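Local coordinates for perosamine synthetase (Caulobacter crescentus, PDB 3BN1), which makes GDP-perosamine by a pyridoxal 5'-phosphate-dependent transfer of an amino group from L-glutamate to GDP-4-keto-6-deoxy-D-mannose, on the route to O-antigen, at residues A[84-89]-A[317-322]; A[104-109]-A[338-343]; A[291-296]-A[344-349]. All coordinates share one frame; numbering follows the deposited sequence.

Contact 1: residues A[84-89]-A[317-322]; sequences PSLTYI and RPVFHP. With AKG (2-oxoglutaric acid), chain G.
The Phe320 ring packs with one face against the backbone that joins Thr87 to Tyr88, and this apolar overlap carries much of the contact. Thr87 C stands 3.7 Å above the Phe320 ring plane toward its rim, and Tyr88 N lies above the centre. A flat phenyl ring suits the place because it can lie against the peptide backbone. Tyr88 N, buried here, has no hydrogen-bonding partner in the model. Farther out, Phe320 CE1 meets Tyr88 CB at 3.8 Å, the two side chains crossing obliquely. Leu86 adds a second patch: its CG is anti to the backbone N (chi1 -164°), and CD1 touches Val319 CG1 at 3.7 Å. The same methyl comes close to Phe320 O.

Polar contact between the segments is slight, with no hydrogen bond from one to the other. A CA-H...O contact links Pro322 CA to Ser85 O at 3.5 Å, while Ser85 OG is hydrogen-bonded to His324 ND1.

Ligand binding is the third element. Arg317 reaches the C1 carboxylate of 2-oxoglutarate with its guanidinium edge, NH1 making a weak hydrogen bond of 2.8 Å to O2; the chain bends at chi3 (-79°), which places NE. Tyr88 flanks the carbon chain, its CZ 3.6 Å from ligand C4. Gln215 and Arg233 of the second subunit also hydrogen-bond to the ligand, making the pocket a shared one.

Residues 84-89 run from strand 80-84 into helix 90-98, whereas 317-322 leaves strand 317-318, whose neighbour is strand 347-350. Helix 338-346 flanks Leu86 through Ala340 and Cys343.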
loop_
_atom_site.group_PDB
_atom_site.type_symbol
_atom_site.label_atom_id
_atom_site.label_comp_id
_atom_site.label_asym_id
_atom_site.label_seq_id
_atom_site.Cartn_x
_atom_site.Cartn_y
_atom_site.Cartn_z
ATOM N N PRO A 84 -11.846 10.137 -17.598
ATOM C CA PRO A 84 -12.156 11.565 -17.709
ATOM C C PRO A 84 -10.934 12.398 -17.294
ATOM O O PRO A 84 -10.189 12.031 -16.393
ATOM C CB PRO A 84 -13.311 11.767 -16.730
ATOM C CG PRO A 84 -13.336 10.556 -15.849
ATOM C CD PRO A 84 -12.712 9.434 -16.620
ATOM N N SER A 85 -10.695 13.495 -17.988
ATOM C CA SER A 85 -9.606 14.418 -17.622
ATOM C C SER A 85 -9.937 14.990 -16.250
ATOM O O SER A 85 -9.042 15.133 -15.423
ATOM C CB SER A 85 -9.474 15.594 -18.587
ATOM O OG SER A 85 -8.256 16.296 -18.379
ATOM N N LEU A 86 -11.230 15.271 -16.008
ATOM C CA LEU A 86 -11.683 15.764 -14.686
ATOM C C LEU A 86 -11.875 14.653 -13.675
ATOM O O LEU A 86 -12.929 13.989 -13.659
ATOM C CB LEU A 86 -12.979 16.559 -14.784
ATOM C CG LEU A 86 -13.276 17.426 -13.519
ATOM C CD1 LEU A 86 -12.280 18.597 -13.430
ATOM C CD2 LEU A 86 -14.680 18.019 -13.546
ATOM N N THR A 87 -10.852 14.453 -12.842
ATOM C CA THR A 87 -10.834 13.382 -11.816
ATOM C C THR A 87 -9.601 13.580 -10.924
ATOM O O THR A 87 -8.706 14.397 -11.234
ATOM C CB THR A 87 -10.815 11.939 -12.410
ATOM O OG1 THR A 87 -10.878 10.962 -11.353
ATOM C CG2 THR A 87 -9.556 11.652 -13.222
ATOM N N TYR A 88 -9.530 12.756 -9.889
ATOM C CA TYR A 88 -8.373 12.717 -9.022
ATOM C C TYR A 88 -7.314 11.899 -9.804
ATOM O O TYR A 88 -7.606 10.936 -10.502
ATOM C CB TYR A 88 -8.719 12.037 -7.696
ATOM C CG TYR A 88 -7.478 11.996 -6.857
ATOM C CD1 TYR A 88 -6.852 13.187 -6.460
ATOM C CD2 TYR A 88 -6.910 10.759 -6.520
ATOM C CE1 TYR A 88 -5.755 13.146 -5.656
ATOM C CE2 TYR A 88 -5.819 10.709 -5.732
ATOM C CZ TYR A 88 -5.220 11.886 -5.357
ATOM O OH TYR A 88 -4.069 11.803 -4.630
ATOM N N ILE A 89 -6.065 12.330 -9.711
ATOM C CA ILE A 89 -5.050 11.823 -10.574
ATOM C C ILE A 89 -4.766 10.349 -10.479
ATOM O O ILE A 89 -4.219 9.774 -11.440
ATOM C CB ILE A 89 -3.740 12.515 -10.324
ATOM C CG1 ILE A 89 -2.810 12.361 -11.537
ATOM C CG2 ILE A 89 -3.203 12.044 -8.971
ATOM C CD1 ILE A 89 -1.592 13.321 -11.479
ATOM N N ARG A 317 -12.091 23.740 -1.387
ATOM C CA ARG A 317 -10.954 23.366 -2.240
ATOM C C ARG A 317 -11.455 23.432 -3.657
ATOM O O ARG A 317 -12.661 23.400 -3.941
ATOM C CB ARG A 317 -10.421 21.966 -1.964
ATOM C CG ARG A 317 -11.498 21.033 -2.276
ATOM C CD ARG A 317 -11.319 19.573 -1.848
ATOM N NE ARG A 317 -10.456 18.831 -2.757
ATOM C CZ ARG A 317 -9.941 17.630 -2.489
ATOM N NH1 ARG A 317 -9.155 17.072 -3.409
ATOM N NH2 ARG A 317 -10.200 17.001 -1.323
ATOM N N PRO A 318 -10.502 23.527 -4.562
ATOM C CA PRO A 318 -10.888 23.616 -5.945
ATOM C C PRO A 318 -11.357 22.291 -6.478
ATOM O O PRO A 318 -11.033 21.194 -5.973
ATOM C CB PRO A 318 -9.599 24.046 -6.635
ATOM C CG PRO A 318 -8.498 23.601 -5.749
ATOM C CD PRO A 318 -9.065 23.243 -4.402
ATOM N N VAL A 319 -12.158 22.403 -7.524
ATOM C CA VAL A 319 -12.500 21.158 -8.204
ATOM C C VAL A 319 -11.155 20.659 -8.786
ATOM O O VAL A 319 -10.259 21.420 -9.149
ATOM C CB VAL A 319 -13.555 21.437 -9.288
ATOM C CG1 VAL A 319 -13.484 20.470 -10.420
ATOM C CG2 VAL A 319 -14.937 21.378 -8.602
ATOM N N PHE A 320 -10.997 19.363 -8.881
ATOM C CA PHE A 320 -9.743 18.810 -9.390
ATOM C C PHE A 320 -9.280 19.464 -10.641
ATOM O O PHE A 320 -10.111 19.791 -11.503
ATOM C CB PHE A 320 -10.023 17.380 -9.810
ATOM C CG PHE A 320 -10.487 16.516 -8.686
ATOM C CD1 PHE A 320 -9.612 16.213 -7.664
ATOM C CD2 PHE A 320 -11.758 15.923 -8.703
ATOM C CE1 PHE A 320 -9.981 15.416 -6.611
ATOM C CE2 PHE A 320 -12.164 15.029 -7.646
ATOM C CZ PHE A 320 -11.283 14.810 -6.609
ATOM N N HIS A 321 -7.953 19.591 -10.785
ATOM C CA HIS A 321 -7.410 20.182 -12.013
ATOM C C HIS A 321 -7.491 19.107 -13.041
ATOM O O HIS A 321 -7.073 17.985 -12.755
ATOM C CB HIS A 321 -5.911 20.565 -11.889
ATOM C CG HIS A 321 -5.635 21.569 -10.827
ATOM N ND1 HIS A 321 -6.496 22.613 -10.555
ATOM C CD2 HIS A 321 -4.628 21.663 -9.925
ATOM C CE1 HIS A 321 -6.038 23.305 -9.528
ATOM N NE2 HIS A 321 -4.896 22.764 -9.140
ATOM N N PRO A 322 -7.935 19.455 -14.254
ATOM C CA PRO A 322 -7.991 18.454 -15.301
ATOM C C PRO A 322 -6.575 17.852 -15.492
ATOM O O PRO A 322 -5.570 18.568 -15.464
ATOM C CB PRO A 322 -8.435 19.274 -16.518
ATOM C CG PRO A 322 -9.324 20.341 -15.965
ATOM C CD PRO A 322 -8.644 20.702 -14.640
HETATM C C1 AKG G . -8.604 14.378 -1.868
HETATM O O1 AKG G . -7.757 15.193 -1.413
HETATM O O2 AKG G . -9.788 14.729 -2.094
HETATM C C2 AKG G . -8.209 12.979 -2.129
HETATM O O5 AKG G . -9.051 12.166 -2.452
HETATM C C3 AKG G . -6.737 12.638 -2.014
HETATM C C4 AKG G . -6.507 11.147 -2.128
HETATM C C5 AKG G . -5.145 10.828 -1.572
HETATM O O3 AKG G . -4.757 9.630 -1.639
HETATM O O4 AKG G . -4.349 11.835 -1.070
#

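Contact 2: residues A[104-109]-A[338-343]; sequences LVDNDP and KIAEAC
Ile339 lays its CG2 methyl over Pro109, 3.4 Å from Pro109 CA and also against Pro109 CB. CG2 is anti to the backbone N of Ile339, beside the carbonyl carbon, which directs that branch to the turn at residues 107-109. A branched aliphatic residue suits the place, since CG2 can press on the proline ring while CB sits 3.4 Å from Asn107 O.

The polar half of the contact belongs to Asp106, whose carboxylate faces the first turn of helix 338-346. Each oxygen takes one N-H of the helix through its syn lone pair: OD1 receives Ala340 N at 2.7 Å, and OD2 receives Ile339 N at 2.9 Å, the latter with a fairly straight N-H...O angle of 162°. OD1 is also a weak acceptor for Asn107 N. A water donates to OD2 and accepts from Lys338 N at 3.0 Å, so the carboxylate reaches a third N-H of the turn indirectly.

Asn107 works beside it. Its CG lies between the backbone N and carbonyl carbon (chi1 51°), and the amide comes up against the helix, with OD1 3.3 Å from Ala340 CB. Alanine at 340, with only CB, lets the Asn107 amide come so near. ND2 hydrogen-bonds to Asp108 O at 2.9 Å, from above the carbonyl plane, and makes a long, weak hydrogen bond to Cys343 SG.

Backbone N-H groups in the first turn of a helix have no preceding carbonyl within it to bond, and aspartate supplies two acceptors on a short stem. The clustered N-H dipoles would favour the charged form of Asp106 and probably lower its pKa; the carboxylate in turn should stabilise the helix start.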
loop_
_atom_site.group_PDB
_atom_site.type_symbol
_atom_site.label_atom_id
_atom_site.label_comp_id
_atom_site.label_asym_id
_atom_site.label_seq_id
_atom_site.Cartn_x
_atom_site.Cartn_y
_atom_site.Cartn_z
ATOM N N LEU A 104 -8.193 10.451 -22.520
ATOM C CA LEU A 104 -8.978 11.374 -21.789
ATOM C C LEU A 104 -10.215 11.729 -22.536
ATOM O O LEU A 104 -10.193 11.897 -23.749
ATOM C CB LEU A 104 -8.204 12.670 -21.421
ATOM C CG LEU A 104 -6.858 12.543 -20.685
ATOM C CD1 LEU A 104 -6.222 13.876 -20.380
ATOM C CD2 LEU A 104 -7.068 11.722 -19.394
ATOM N N VAL A 105 -11.271 11.865 -21.745
ATOM C CA VAL A 105 -12.613 12.225 -22.239
ATOM C C VAL A 105 -13.196 13.371 -21.362
ATOM O O VAL A 105 -12.849 13.515 -20.167
ATOM C CB VAL A 105 -13.584 11.002 -22.222
ATOM C CG1 VAL A 105 -13.796 10.493 -20.768
ATOM C CG2 VAL A 105 -14.889 11.383 -22.912
ATOM N N ASP A 106 -14.026 14.215 -21.984
ATOM C CA ASP A 106 -14.601 15.393 -21.333
ATOM C C ASP A 106 -15.769 14.909 -20.512
ATOM O O ASP A 106 -16.191 13.772 -20.662
ATOM C CB ASP A 106 -15.164 16.377 -22.368
ATOM C CG ASP A 106 -14.994 17.795 -21.958
ATOM O OD1 ASP A 106 -14.624 18.008 -20.789
ATOM O OD2 ASP A 106 -15.233 18.695 -22.784
ATOM N N ASN A 107 -16.259 15.765 -19.624
ATOM C CA ASN A 107 -17.392 15.466 -18.749
ATOM C C ASN A 107 -18.574 16.377 -19.023
ATOM O O ASN A 107 -18.485 17.323 -19.816
ATOM C CB ASN A 107 -17.047 15.743 -17.275
ATOM C CG ASN A 107 -16.454 17.123 -17.052
ATOM O OD1 ASN A 107 -15.278 17.305 -17.316
ATOM N ND2 ASN A 107 -17.177 18.028 -16.421
ATOM N N ASP A 108 -19.662 16.084 -18.308
ATOM C CA ASP A 108 -20.898 16.840 -18.389
ATOM C C ASP A 108 -20.680 18.103 -17.578
ATOM O O ASP A 108 -20.080 18.077 -16.480
ATOM C CB ASP A 108 -22.011 16.012 -17.741
ATOM C CG ASP A 108 -23.399 16.697 -17.796
ATOM O OD1 ASP A 108 -24.183 16.436 -18.737
ATOM O OD2 ASP A 108 -23.748 17.450 -16.869
ATOM N N PRO A 109 -21.189 19.203 -18.111
ATOM C CA PRO A 109 -21.032 20.491 -17.434
ATOM C C PRO A 109 -21.822 20.636 -16.131
ATOM O O PRO A 109 -21.551 21.545 -15.326
ATOM C CB PRO A 109 -21.560 21.480 -18.462
ATOM C CG PRO A 109 -22.548 20.625 -19.267
ATOM C CD PRO A 109 -21.803 19.350 -19.441
ATOM N N LYS A 338 -12.826 20.854 -23.234
ATOM C CA LYS A 338 -13.224 22.179 -22.804
ATOM C C LYS A 338 -14.123 22.235 -21.569
ATOM O O LYS A 338 -14.016 23.172 -20.792
ATOM C CB LYS A 338 -13.751 22.971 -24.011
ATOM C CG LYS A 338 -12.645 23.204 -25.080
ATOM C CD LYS A 338 -13.117 23.718 -26.467
ATOM C CE LYS A 338 -12.768 25.196 -26.728
ATOM N NZ LYS A 338 -11.703 25.725 -25.815
ATOM N N ILE A 339 -15.020 21.264 -21.391
ATOM C CA ILE A 339 -15.910 21.321 -20.233
ATOM C C ILE A 339 -15.077 21.077 -18.990
ATOM O O ILE A 339 -15.180 21.833 -18.027
ATOM C CB ILE A 339 -17.123 20.362 -20.236
ATOM C CG1 ILE A 339 -18.030 20.523 -21.461
ATOM C CG2 ILE A 339 -17.986 20.671 -19.004
ATOM C CD1 ILE A 339 -18.459 21.992 -21.700
ATOM N N ALA A 340 -14.191 20.080 -19.039
ATOM C CA ALA A 340 -13.339 19.788 -17.874
ATOM C C ALA A 340 -12.510 21.047 -17.470
ATOM O O ALA A 340 -12.343 21.370 -16.290
ATOM C CB ALA A 340 -12.382 18.617 -18.241
ATOM N N GLU A 341 -11.978 21.759 -18.458
ATOM C CA GLU A 341 -11.195 22.974 -18.174
ATOM C C GLU A 341 -12.020 24.042 -17.484
ATOM O O GLU A 341 -11.559 24.644 -16.492
ATOM C CB GLU A 341 -10.640 23.564 -19.468
ATOM C CG GLU A 341 -9.489 22.729 -20.063
ATOM C CD GLU A 341 -9.258 23.046 -21.523
ATOM O OE1 GLU A 341 -9.758 24.084 -22.026
ATOM O OE2 GLU A 341 -8.648 22.202 -22.188
ATOM N N ALA A 342 -13.255 24.245 -17.988
ATOM C CA ALA A 342 -14.202 25.242 -17.425
ATOM C C ALA A 342 -14.553 24.883 -15.969
ATOM O O ALA A 342 -14.532 25.720 -15.058
ATOM C CB ALA A 342 -15.538 25.265 -18.284
ATOM N N CYS A 343 -14.844 23.607 -15.747
ATOM C CA CYS A 343 -15.192 23.161 -14.404
ATOM C C CYS A 343 -14.042 23.333 -13.449
ATOM O O CYS A 343 -14.238 23.751 -12.319
ATOM C CB CYS A 343 -15.661 21.729 -14.372
ATOM S SG CYS A 343 -17.257 21.483 -15.210
HETATM O O HOH W 1 -14.922 19.758 -25.150
#

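Contact 3: residues A[291-296]-A[344-349]; sequences TVRLGE and GVDGLN. With NA (sodium ion), chain F.
An antiparallel strand pair in the four-stranded sheet of the C-terminal part joins Val292 to Leu348, flanked by the pairs Thr291-Asn349 and Arg293-Gly347. Val292 and Leu348 form the hydrogen-bonded pair: Val292 N donates to Leu348 O at 3.1 Å, and Leu348 N returns a bond to Val292 O at 2.8 Å. One further backbone hydrogen bond lies beyond the paired residues, Leu294 N to Asp346 O at the end of the helix, 3.0 Å long and nearly straight (172°).

Asp346, the last helical residue before Gly347, also engages Arg293 with its side chain. Its CG lies between the backbone N and carbonyl carbon (chi1 76°), and the carboxylate meets the guanidinium side-on in a salt bridge. NE gives OD1 a nearly straight bond of 2.7 Å, close to the guanidinium plane and on the syn lone pair. The two planes are 49° apart, and NH2 reaches OD2 at 3.1 Å from outside the carboxylate plane, on the syn side. The third nitrogen, NH1, is hydrogen-bonded to Pro109 O, so a long arginine can tie three parts of the chain together. A water donates to both Asp346 OD2 and Leu294 O.

On the face bearing Val292 and Leu348 the contact is apolar, with Val292 CG2 4.1 Å from Leu348 CB. Beyond the strand, Glu296 O binds a sodium ion, which three waters and Leu298 O also coordinate.

Helix 302-311 packs on Leu348 and Leu294 through Val305, which suits leucine at both positions. Strand 290-294 has strand 274-275 as its other neighbour, and strand 347-350 has strand 317-318.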
loop_
_atom_site.group_PDB
_atom_site.type_symbol
_atom_site.label_atom_id
_atom_site.label_comp_id
_atom_site.label_asym_id
_atom_site.label_seq_id
_atom_site.Cartn_x
_atom_site.Cartn_y
_atom_site.Cartn_z
ATOM N N THR A 291 -20.663 20.721 -4.361
ATOM C CA THR A 291 -19.852 21.440 -5.336
ATOM C C THR A 291 -20.627 22.480 -6.150
ATOM O O THR A 291 -21.571 22.140 -6.845
ATOM C CB THR A 291 -19.066 20.406 -6.275
ATOM O OG1 THR A 291 -18.279 19.480 -5.498
ATOM C CG2 THR A 291 -18.123 21.078 -7.303
ATOM N N VAL A 292 -20.246 23.758 -6.049
ATOM C CA VAL A 292 -20.893 24.793 -6.850
ATOM C C VAL A 292 -19.896 25.244 -7.923
ATOM O O VAL A 292 -18.691 24.946 -7.823
ATOM C CB VAL A 292 -21.227 26.099 -6.055
ATOM C CG1 VAL A 292 -22.318 25.944 -5.010
ATOM C CG2 VAL A 292 -20.015 26.756 -5.438
ATOM N N ARG A 293 -20.392 25.984 -8.919
ATOM C CA ARG A 293 -19.538 26.598 -9.931
ATOM C C ARG A 293 -19.898 28.054 -9.742
ATOM O O ARG A 293 -21.076 28.456 -9.609
ATOM C CB ARG A 293 -19.747 26.123 -11.384
ATOM C CG ARG A 293 -19.588 24.603 -11.469
ATOM C CD ARG A 293 -19.835 24.053 -12.871
ATOM N NE ARG A 293 -18.999 24.739 -13.829
ATOM C CZ ARG A 293 -19.029 24.592 -15.157
ATOM N NH1 ARG A 293 -19.855 23.724 -15.713
ATOM N NH2 ARG A 293 -18.229 25.336 -15.927
ATOM N N LEU A 294 -18.829 28.810 -9.574
ATOM C CA LEU A 294 -18.948 30.219 -9.349
ATOM C C LEU A 294 -19.604 30.841 -10.550
ATOM O O LEU A 294 -19.407 30.411 -11.701
ATOM C CB LEU A 294 -17.577 30.849 -9.086
ATOM C CG LEU A 294 -16.928 30.307 -7.813
ATOM C CD1 LEU A 294 -16.081 31.426 -7.305
ATOM C CD2 LEU A 294 -17.907 29.811 -6.740
ATOM N N GLY A 295 -20.343 31.905 -10.239
ATOM C CA GLY A 295 -21.074 32.670 -11.235
ATOM C C GLY A 295 -20.068 33.352 -12.135
ATOM O O GLY A 295 -19.014 33.839 -11.689
ATOM N N GLU A 296 -20.386 33.385 -13.420
ATOM C CA GLU A 296 -19.429 33.974 -14.349
ATOM C C GLU A 296 -19.320 35.470 -14.152
ATOM O O GLU A 296 -18.339 36.114 -14.509
ATOM C CB GLU A 296 -19.827 33.702 -15.791
ATOM C CG GLU A 296 -20.989 32.763 -15.917
ATOM C CD GLU A 296 -21.529 32.652 -17.356
ATOM O OE1 GLU A 296 -21.956 33.703 -17.901
ATOM O OE2 GLU A 296 -21.538 31.527 -17.931
ATOM N N GLY A 344 -12.842 23.032 -13.937
ATOM C CA GLY A 344 -11.643 23.197 -13.127
ATOM C C GLY A 344 -11.424 24.649 -12.737
ATOM O O GLY A 344 -10.873 24.951 -11.668
ATOM N N VAL A 345 -11.763 25.552 -13.646
ATOM C CA VAL A 345 -11.615 26.980 -13.405
ATOM C C VAL A 345 -12.593 27.524 -12.352
ATOM O O VAL A 345 -12.213 28.201 -11.383
ATOM C CB VAL A 345 -11.860 27.724 -14.728
ATOM C CG1 VAL A 345 -12.091 29.230 -14.487
ATOM C CG2 VAL A 345 -10.685 27.480 -15.640
ATOM N N ASP A 346 -13.868 27.198 -12.522
ATOM C CA ASP A 346 -14.888 27.767 -11.651
ATOM C C ASP A 346 -15.447 26.876 -10.515
ATOM O O ASP A 346 -16.266 27.329 -9.713
ATOM C CB ASP A 346 -15.992 28.437 -12.543
ATOM C CG ASP A 346 -16.936 27.426 -13.196
ATOM O OD1 ASP A 346 -16.981 26.266 -12.761
ATOM O OD2 ASP A 346 -17.661 27.797 -14.159
ATOM N N GLY A 347 -14.993 25.625 -10.440
ATOM C CA GLY A 347 -15.516 24.651 -9.502
ATOM C C GLY A 347 -15.040 24.810 -8.078
ATOM O O GLY A 347 -13.856 24.986 -7.859
ATOM N N LEU A 348 -15.963 24.765 -7.114
ATOM C CA LEU A 348 -15.562 24.900 -5.711
ATOM C C LEU A 348 -16.217 23.859 -4.827
ATOM O O LEU A 348 -17.425 23.830 -4.725
ATOM C CB LEU A 348 -15.977 26.268 -5.166
ATOM C CG LEU A 348 -15.664 26.535 -3.667
ATOM C CD1 LEU A 348 -14.117 26.558 -3.455
ATOM C CD2 LEU A 348 -16.316 27.881 -3.199
ATOM N N ASN A 349 -15.441 23.039 -4.120
ATOM C CA ASN A 349 -16.037 22.044 -3.197
ATOM C C ASN A 349 -16.247 22.727 -1.873
ATOM O O ASN A 349 -15.261 23.229 -1.334
ATOM C CB ASN A 349 -15.032 20.917 -2.924
ATOM C CG ASN A 349 -14.712 20.132 -4.150
ATOM O OD1 ASN A 349 -13.544 19.836 -4.454
ATOM N ND2 ASN A 349 -15.760 19.816 -4.900
HETATM NA NA NA F . -15.940 36.292 -13.726
HETATM O O HOH W 2 -18.142 30.280 -14.087
HETATM O O HOH W 3 -15.889 38.536 -14.814
HETATM O O HOH W 4 -13.486 35.970 -12.353
HETATM O O HOH W 5 -16.751 34.100 -12.426
#

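The three contacts form one continuous region, with centres about 10 Å (contacts 1 and 2), 12 Å (1 and 3) and 13 Å (2 and 3) apart. Along the chain the order is 84-89, 104-109, 291-296, 317-322, 338-343, 344-349, so the paired segments interleave. Contacts 1 and 2 start from loops after the adjacent strands 80-84 and 101-105 of the seven-stranded sheet and join them to the C-terminal part. Contacts 2 and 3 share helix 338-346; contacts 1 and 3 share the four-stranded sheet. The 2-oxoglutarate pocket of contact 1 is thus connected through strand 317-318 to the sheet of contact 3, and through helix 338-346 to contact 2.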